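Local coordinates for phosphotriesterase family protein (PDB 3PNZ) that probably hydrolyses phosphorylated sugar lactones, as a lactonase of the amidohydrolase fold that carries two zinc ions in its active site, at residues A241-K244 / A250-A253; Y257-G262 / K306-E311. One frame throughout, in Å; residues are numbered along the deposited sequence.

Contact 1. Residues A241-K244 / A250-A253; sequences AKIK and ARIA. With PO4 (phosphate ion), chain L.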
ATOM      1  N   ALA A 241      -8.399 -13.159   1.937  1.00 20.63           N
ATOM      2  CA  ALA A 241      -8.055 -14.528   1.548  1.00 23.31           C
ATOM      3  C   ALA A 241      -6.896 -15.130   2.340  1.00 22.52           C
ATOM      4  O   ALA A 241      -6.539 -16.287   2.120  1.00 21.57           O
ATOM      5  CB  ALA A 241      -7.779 -14.619   0.044  1.00 24.72           C
ATOM      6  N   LYS A 242      -6.304 -14.366   3.254  1.00 18.74           N
ATOM      7  CA  LYS A 242      -5.160 -14.889   4.007  1.00 19.13           C
ATOM      8  C   LYS A 242      -5.624 -15.710   5.206  1.00 19.06           C
ATOM      9  O   LYS A 242      -5.578 -15.269   6.357  1.00 19.26           O
ATOM     10  CB  LYS A 242      -4.178 -13.771   4.385  1.00 19.97           C
ATOM     11  CG  LYS A 242      -3.629 -13.077   3.130  1.00 19.81           C
ATOM     12  CD  LYS A 242      -2.416 -12.208   3.410  1.00 20.99           C
ATOM     13  CE  LYS A 242      -1.971 -11.491   2.120  1.00 24.47           C
ATOM     14  NZ  LYS A 242      -0.674 -10.776   2.291  1.00 25.41           N
ATOM     15  N   ILE A 243      -6.087 -16.920   4.906  1.00 18.54           N
ATOM     16  CA  ILE A 243      -6.675 -17.801   5.905  1.00 18.83           C
ATOM     17  C   ILE A 243      -5.688 -18.146   7.011  1.00 22.10           C
ATOM     18  O   ILE A 243      -6.086 -18.411   8.146  1.00 22.78           O
ATOM     19  CB  ILE A 243      -7.207 -19.103   5.256  1.00 22.94           C
ATOM     20  CG1 ILE A 243      -8.182 -18.773   4.122  1.00 22.14           C
ATOM     21  CG2 ILE A 243      -7.871 -19.992   6.301  1.00 24.27           C
ATOM     22  CD1 ILE A 243      -9.354 -17.895   4.555  1.00 21.56           C
ATOM     23  N   LYS A 244      -4.397 -18.129   6.693  1.00 21.25           N
ATOM     24  CA  LYS A 244      -3.377 -18.401   7.706  1.00 23.15           C
ATOM     25  C   LYS A 244      -3.387 -17.362   8.827  1.00 22.42           C
ATOM     26  O   LYS A 244      -2.903 -17.630   9.927  1.00 25.02           O
ATOM     27  CB  LYS A 244      -1.982 -18.482   7.084  1.00 21.98           C
ATOM     28  CG  LYS A 244      -1.450 -17.171   6.520  1.00 23.28           C
ATOM     29  CD  LYS A 244      -0.164 -17.410   5.719  1.00 25.11           C
ATOM     30  CE  LYS A 244       0.489 -16.108   5.283  1.00 25.40           C
ATOM     31  NZ  LYS A 244       1.790 -16.329   4.588  1.00 27.10           N
ATOM     32  N   ALA A 250     -13.950 -13.490   9.756  1.00 17.95           N
ATOM     33  CA  ALA A 250     -13.432 -12.611  10.802  1.00 17.58           C
ATOM     34  C   ALA A 250     -13.089 -11.230  10.249  1.00 17.80           C
ATOM     35  O   ALA A 250     -13.371 -10.209  10.887  1.00 17.27           O
ATOM     36  CB  ALA A 250     -12.218 -13.231  11.486  1.00 17.74           C
ATOM     37  N   ARG A 251     -12.479 -11.194   9.068  1.00 16.17           N
ATOM     38  CA  ARG A 251     -12.209  -9.906   8.427  1.00 16.39           C
ATOM     39  C   ARG A 251     -13.524  -9.189   8.122  1.00 19.27           C
ATOM     40  O   ARG A 251     -13.682  -7.992   8.400  1.00 18.19           O
ATOM     41  CB  ARG A 251     -11.359 -10.078   7.161  1.00 18.39           C
ATOM     42  CG  ARG A 251      -9.869 -10.332   7.443  1.00 19.63           C
ATOM     43  CD  ARG A 251      -9.064 -10.549   6.163  1.00 19.04           C
ATOM     44  NE  ARG A 251      -9.350 -11.861   5.586  1.00 21.83           N
ATOM     45  CZ  ARG A 251      -8.700 -12.973   5.917  1.00 20.83           C
ATOM     46  NH1 ARG A 251      -7.709 -12.930   6.806  1.00 19.80           N
ATOM     47  NH2 ARG A 251      -9.036 -14.125   5.355  1.00 21.23           N
ATOM     48  N   ILE A 252     -14.483  -9.929   7.579  1.00 17.13           N
ATOM     49  CA  ILE A 252     -15.748  -9.328   7.184  1.00 16.90           C
ATOM     50  C   ILE A 252     -16.502  -8.798   8.410  1.00 20.07           C
ATOM     51  O   ILE A 252     -17.078  -7.704   8.373  1.00 18.05           O
ATOM     52  CB  ILE A 252     -16.594 -10.317   6.349  1.00 17.45           C
ATOM     53  CG1 ILE A 252     -15.979 -10.456   4.952  1.00 17.85           C
ATOM     54  CG2 ILE A 252     -18.052  -9.870   6.280  1.00 18.66           C
ATOM     55  CD1 ILE A 252     -16.602 -11.544   4.092  1.00 18.40           C
ATOM     56  N   ALA A 253     -16.474  -9.551   9.504  1.00 16.98           N
ATOM     57  CA  ALA A 253     -17.105  -9.099  10.747  1.00 17.81           C
ATOM     58  C   ALA A 253     -16.502  -7.777  11.245  1.00 18.66           C
ATOM     59  O   ALA A 253     -17.221  -6.894  11.729  1.00 19.96           O
ATOM     60  CB  ALA A 253     -17.012 -10.174  11.826  1.00 19.90           C
TER
HETATM   61  P   PO4 L 336       2.345 -12.618   3.736  1.00 29.19           P
HETATM   62  O1  PO4 L 336       3.051 -13.937   3.908  1.00 28.97           O
HETATM   63  O2  PO4 L 336       3.054 -11.830   2.656  1.00 31.08           O
HETATM   64  O3  PO4 L 336       0.919 -12.851   3.293  1.00 26.74           O
HETATM   65  O4  PO4 L 336       2.371 -11.825   5.026  1.00 29.84           O

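Contact 2. Residues Y257-G262 / K306-E311; sequences YLVSEG and KGFDGE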
ATOM      1  N   TYR A 257     -18.393  -4.249  11.650  1.00 18.26           N
ATOM      2  CA  TYR A 257     -18.426  -3.502  12.910  1.00 19.66           C
ATOM      3  C   TYR A 257     -18.119  -2.027  12.668  1.00 20.31           C
ATOM      4  O   TYR A 257     -18.810  -1.138  13.187  1.00 20.37           O
ATOM      5  CB  TYR A 257     -17.453  -4.073  13.952  1.00 20.11           C
ATOM      6  CG  TYR A 257     -17.350  -3.186  15.166  1.00 18.40           C
ATOM      7  CD1 TYR A 257     -18.372  -3.148  16.107  1.00 24.84           C
ATOM      8  CD2 TYR A 257     -16.251  -2.359  15.355  1.00 19.75           C
ATOM      9  CE1 TYR A 257     -18.297  -2.322  17.215  1.00 22.16           C
ATOM     10  CE2 TYR A 257     -16.164  -1.523  16.467  1.00 19.66           C
ATOM     11  CZ  TYR A 257     -17.186  -1.514  17.390  1.00 23.68           C
ATOM     12  OH  TYR A 257     -17.099  -0.689  18.486  1.00 26.43           O
ATOM     13  N   LEU A 258     -17.078  -1.756  11.889  1.00 18.14           N
ATOM     14  CA  LEU A 258     -16.723  -0.369  11.597  1.00 17.32           C
ATOM     15  C   LEU A 258     -17.859   0.315  10.833  1.00 18.11           C
ATOM     16  O   LEU A 258     -18.177   1.472  11.110  1.00 18.86           O
ATOM     17  CB  LEU A 258     -15.404  -0.276  10.826  1.00 18.34           C
ATOM     18  CG  LEU A 258     -14.149  -0.459  11.697  1.00 18.37           C
ATOM     19  CD1 LEU A 258     -12.912  -0.643  10.825  1.00 20.21           C
ATOM     20  CD2 LEU A 258     -13.964   0.735  12.655  1.00 19.22           C
ATOM     21  N   VAL A 259     -18.481  -0.405   9.901  1.00 17.61           N
ATOM     22  CA  VAL A 259     -19.634   0.157   9.187  1.00 18.80           C
ATOM     23  C   VAL A 259     -20.740   0.495  10.184  1.00 20.86           C
ATOM     24  O   VAL A 259     -21.309   1.590  10.150  1.00 20.78           O
ATOM     25  CB  VAL A 259     -20.164  -0.769   8.076  1.00 18.68           C
ATOM     26  CG1 VAL A 259     -21.448  -0.198   7.466  1.00 17.83           C
ATOM     27  CG2 VAL A 259     -19.110  -0.963   6.990  1.00 19.91           C
ATOM     28  N   SER A 260     -21.025  -0.425  11.100  1.00 20.70           N
ATOM     29  CA  SER A 260     -22.083  -0.187  12.075  1.00 22.24           C
ATOM     30  C   SER A 260     -21.791   1.017  12.976  1.00 23.52           C
ATOM     31  O   SER A 260     -22.712   1.652  13.488  1.00 24.91           O
ATOM     32  CB  SER A 260     -22.360  -1.447  12.914  1.00 23.72           C
ATOM     33  OG  SER A 260     -21.354  -1.620  13.900  1.00 29.34           O
ATOM     34  N   GLU A 261     -20.514   1.341  13.167  1.00 19.69           N
ATOM     35  CA  GLU A 261     -20.154   2.455  14.031  1.00 19.29           C
ATOM     36  C   GLU A 261     -20.015   3.775  13.266  1.00 20.93           C
ATOM     37  O   GLU A 261     -19.652   4.798  13.850  1.00 23.72           O
ATOM     38  CB  GLU A 261     -18.873   2.136  14.813  1.00 22.18           C
ATOM     39  CG  GLU A 261     -19.065   1.023  15.841  1.00 24.08           C
ATOM     40  CD  GLU A 261     -19.879   1.481  17.045  1.00 28.99           C
ATOM     41  OE1 GLU A 261     -19.628   2.593  17.552  1.00 28.46           O
ATOM     42  OE2 GLU A 261     -20.772   0.732  17.489  1.00 33.84           O
ATOM     43  N   GLY A 262     -20.301   3.737  11.966  1.00 20.88           N
ATOM     44  CA  GLY A 262     -20.356   4.943  11.151  1.00 21.98           C
ATOM     45  C   GLY A 262     -19.099   5.272  10.362  1.00 22.36           C
ATOM     46  O   GLY A 262     -18.938   6.396   9.884  1.00 21.33           O
ATOM     47  N   LYS A 306     -26.922  -9.772   6.684  1.00 31.35           N
ATOM     48  CA  LYS A 306     -26.819  -9.182   8.016  1.00 29.11           C
ATOM     49  C   LYS A 306     -27.463  -7.800   8.120  1.00 30.29           C
ATOM     50  O   LYS A 306     -27.342  -7.129   9.145  1.00 30.83           O
ATOM     51  CB  LYS A 306     -25.360  -9.124   8.475  1.00 31.64           C
ATOM     52  CG  LYS A 306     -24.672 -10.483   8.524  1.00 32.44           C
ATOM     53  CD  LYS A 306     -23.741 -10.573   9.717  1.00 40.94           C
ATOM     54  CE  LYS A 306     -22.408 -11.216   9.360  1.00 41.73           C
ATOM     55  NZ  LYS A 306     -22.499 -12.677   9.086  1.00 37.78           N
ATOM     56  N   GLY A 307     -28.140  -7.370   7.061  1.00 30.19           N
ATOM     57  CA  GLY A 307     -28.916  -6.142   7.124  1.00 30.33           C
ATOM     58  C   GLY A 307     -28.235  -4.893   6.587  1.00 34.85           C
ATOM     59  O   GLY A 307     -28.767  -3.789   6.704  1.00 32.75           O
ATOM     60  N   PHE A 308     -27.062  -5.056   5.987  1.00 28.85           N
ATOM     61  CA  PHE A 308     -26.356  -3.907   5.427  1.00 30.49           C
ATOM     62  C   PHE A 308     -26.686  -3.741   3.940  1.00 30.68           C
ATOM     63  O   PHE A 308     -27.355  -4.584   3.345  1.00 30.82           O
ATOM     64  CB  PHE A 308     -24.839  -4.055   5.632  1.00 28.37           C
ATOM     65  CG  PHE A 308     -24.416  -4.136   7.082  1.00 26.23           C
ATOM     66  CD1 PHE A 308     -24.067  -2.987   7.786  1.00 27.62           C
ATOM     67  CD2 PHE A 308     -24.340  -5.362   7.733  1.00 28.47           C
ATOM     68  CE1 PHE A 308     -23.670  -3.060   9.123  1.00 25.90           C
ATOM     69  CE2 PHE A 308     -23.943  -5.443   9.064  1.00 26.91           C
ATOM     70  CZ  PHE A 308     -23.603  -4.289   9.759  1.00 27.51           C
ATOM     71  N   ASP A 309     -26.226  -2.644   3.349  1.00 27.64           N
ATOM     72  CA  ASP A 309     -26.368  -2.427   1.913  1.00 29.97           C
ATOM     73  C   ASP A 309     -25.072  -2.861   1.238  1.00 25.87           C
ATOM     74  O   ASP A 309     -24.173  -2.050   1.014  1.00 24.26           O
ATOM     75  CB  ASP A 309     -26.655  -0.949   1.635  1.00 28.65           C
ATOM     76  CG  ASP A 309     -27.032  -0.675   0.183  1.00 30.85           C
ATOM     77  OD1 ASP A 309     -26.645  -1.460  -0.710  1.00 28.89           O
ATOM     78  OD2 ASP A 309     -27.704   0.352  -0.066  1.00 32.92           O
ATOM     79  N   GLY A 310     -24.975  -4.148   0.931  1.00 23.93           N
ATOM     80  CA  GLY A 310     -23.737  -4.739   0.445  1.00 25.50           C
ATOM     81  C   GLY A 310     -23.178  -4.082  -0.804  1.00 24.37           C
ATOM     82  O   GLY A 310     -21.978  -3.821  -0.910  1.00 22.55           O
ATOM     83  N   GLU A 311     -24.055  -3.810  -1.762  1.00 25.02           N
ATOM     84  CA  GLU A 311     -23.623  -3.216  -3.018  1.00 24.94           C
ATOM     85  C   GLU A 311     -23.074  -1.807  -2.806  1.00 22.44           C
ATOM     86  O   GLU A 311     -22.060  -1.432  -3.395  1.00 23.98           O
ATOM     87  CB  GLU A 311     -24.782  -3.203  -4.025  1.00 29.54           C
ATOM     88  CG  GLU A 311     -25.274  -4.598  -4.412  1.00 32.89           C
ATOM     89  CD  GLU A 311     -26.325  -5.177  -3.450  1.00 39.52           C
ATOM     90  OE1 GLU A 311     -26.459  -4.689  -2.298  1.00 37.47           O
ATOM     91  OE2 GLU A 311     -27.022  -6.138  -3.857  1.00 47.69           O
TER

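Contact 1. Residues A241-K244 / A250-A253
Ala-241, in the loop after strand 234-237, meets the guanidinium of Arg-251, its backbone N 3.6 Å from Arg-251 NH2. Both atoms are donors, and Glu-248 OE2 serves both, taking a hydrogen bond from Ala-241 N and forming a salt bridge with Arg-251 NH2. At Lys-242, the centre of an inverse gamma turn, the backbone N lies over one face of the guanidinium while the carbonyl accepts a bond from it: Arg-251 NH1 reaches Lys-242 O at 3.2 Å, from above the carbonyl plane and bent to 144° at the hydrogen. A turn at chi3 (-73°) swings the guanidinium of Arg-251 round to meet the loop. The Lys-242 side chain leads away, extended beyond CG, and its NZ binds phosphate O3 at 2.8 Å. Ile-243 brings CD1 to the guanidinium edge, in plane, 3.9 Å from Arg-251 NH2. Lys-244 does not reach residues 250-253; its NZ holds phosphate O1, also at 2.8 Å. Arg-251 is thus paired chiefly with Glu-248 and gives the loop one hydrogen bond. The phosphate, probably from the crystallisation liquor and also bound by Tyr-245, Arg-275 and Tyr-278, may mark where a substrate phosphate would bind.

Contact 2. Residues Y257-G262 / K306-E311
Apolar contact between Val-259 and Phe-308 carries this meeting of a helix end with an interhelical loop. The methyl CG1 of Val-259 sits 3.8 Å from Phe-308 CD1 and is nearly as close to CE1, approaching that side of the ring obliquely. It gets there because CG1 stands anti to the backbone N (chi1 174°), and the two side chains run alongside one another, pointing opposite ways. Ser-260 adds a looser touch, its CB 4.3 Å from Phe-308 CE1. Leu-313 of helix 310-325 packs against both Val-259 and Phe-308, tying the pair to the next helix.

No hydrogen bond crosses between the segments; those present shape each backbone locally. Ser-260 OG turns back to donate to Tyr-257 O at 2.7 Å, which satisfies the hydroxyl inside its own helix. Gly-262, at positive phi, closes that helix in a Schellman motif, with its N bonded to Val-259 O at 3.0 Å. Gly-307 plays the matching part for helix 289-305, as the C-prime residue of a second Schellman motif, where Phe-308 N bonds to Ala-303 O. Asp-309 then serves as N-cap of helix 310-325, its OD1 accepting from Lys-312 N.

A Schellman motif and an N-cap two residues apart form the short connection between helices 289-305 and 310-325, which sets Phe-308 against the C-terminal end of helix 248-260, on the outer surface of the TIM barrel.

Helix 248-260 is the element the two contacts share: contact 1 uses its N-terminal part and contact 2 its C-terminal end, and their centres lie 17 Å apart. They follow one another along the chain without touching otherwise. The loop side of contact 1 borders the active site: the side chain of Lys-242 is about 7 Å from a bound zinc ion, and its NZ bonds to the backbone O of Asp-272, a zinc ligand. Contact 2 lies farther out, its centre about 24 Å from the centre of the chain against 18 Å for contact 1. A barrel helix can thus meet a catalytic-side loop at one end and a peripheral helical corner at the other.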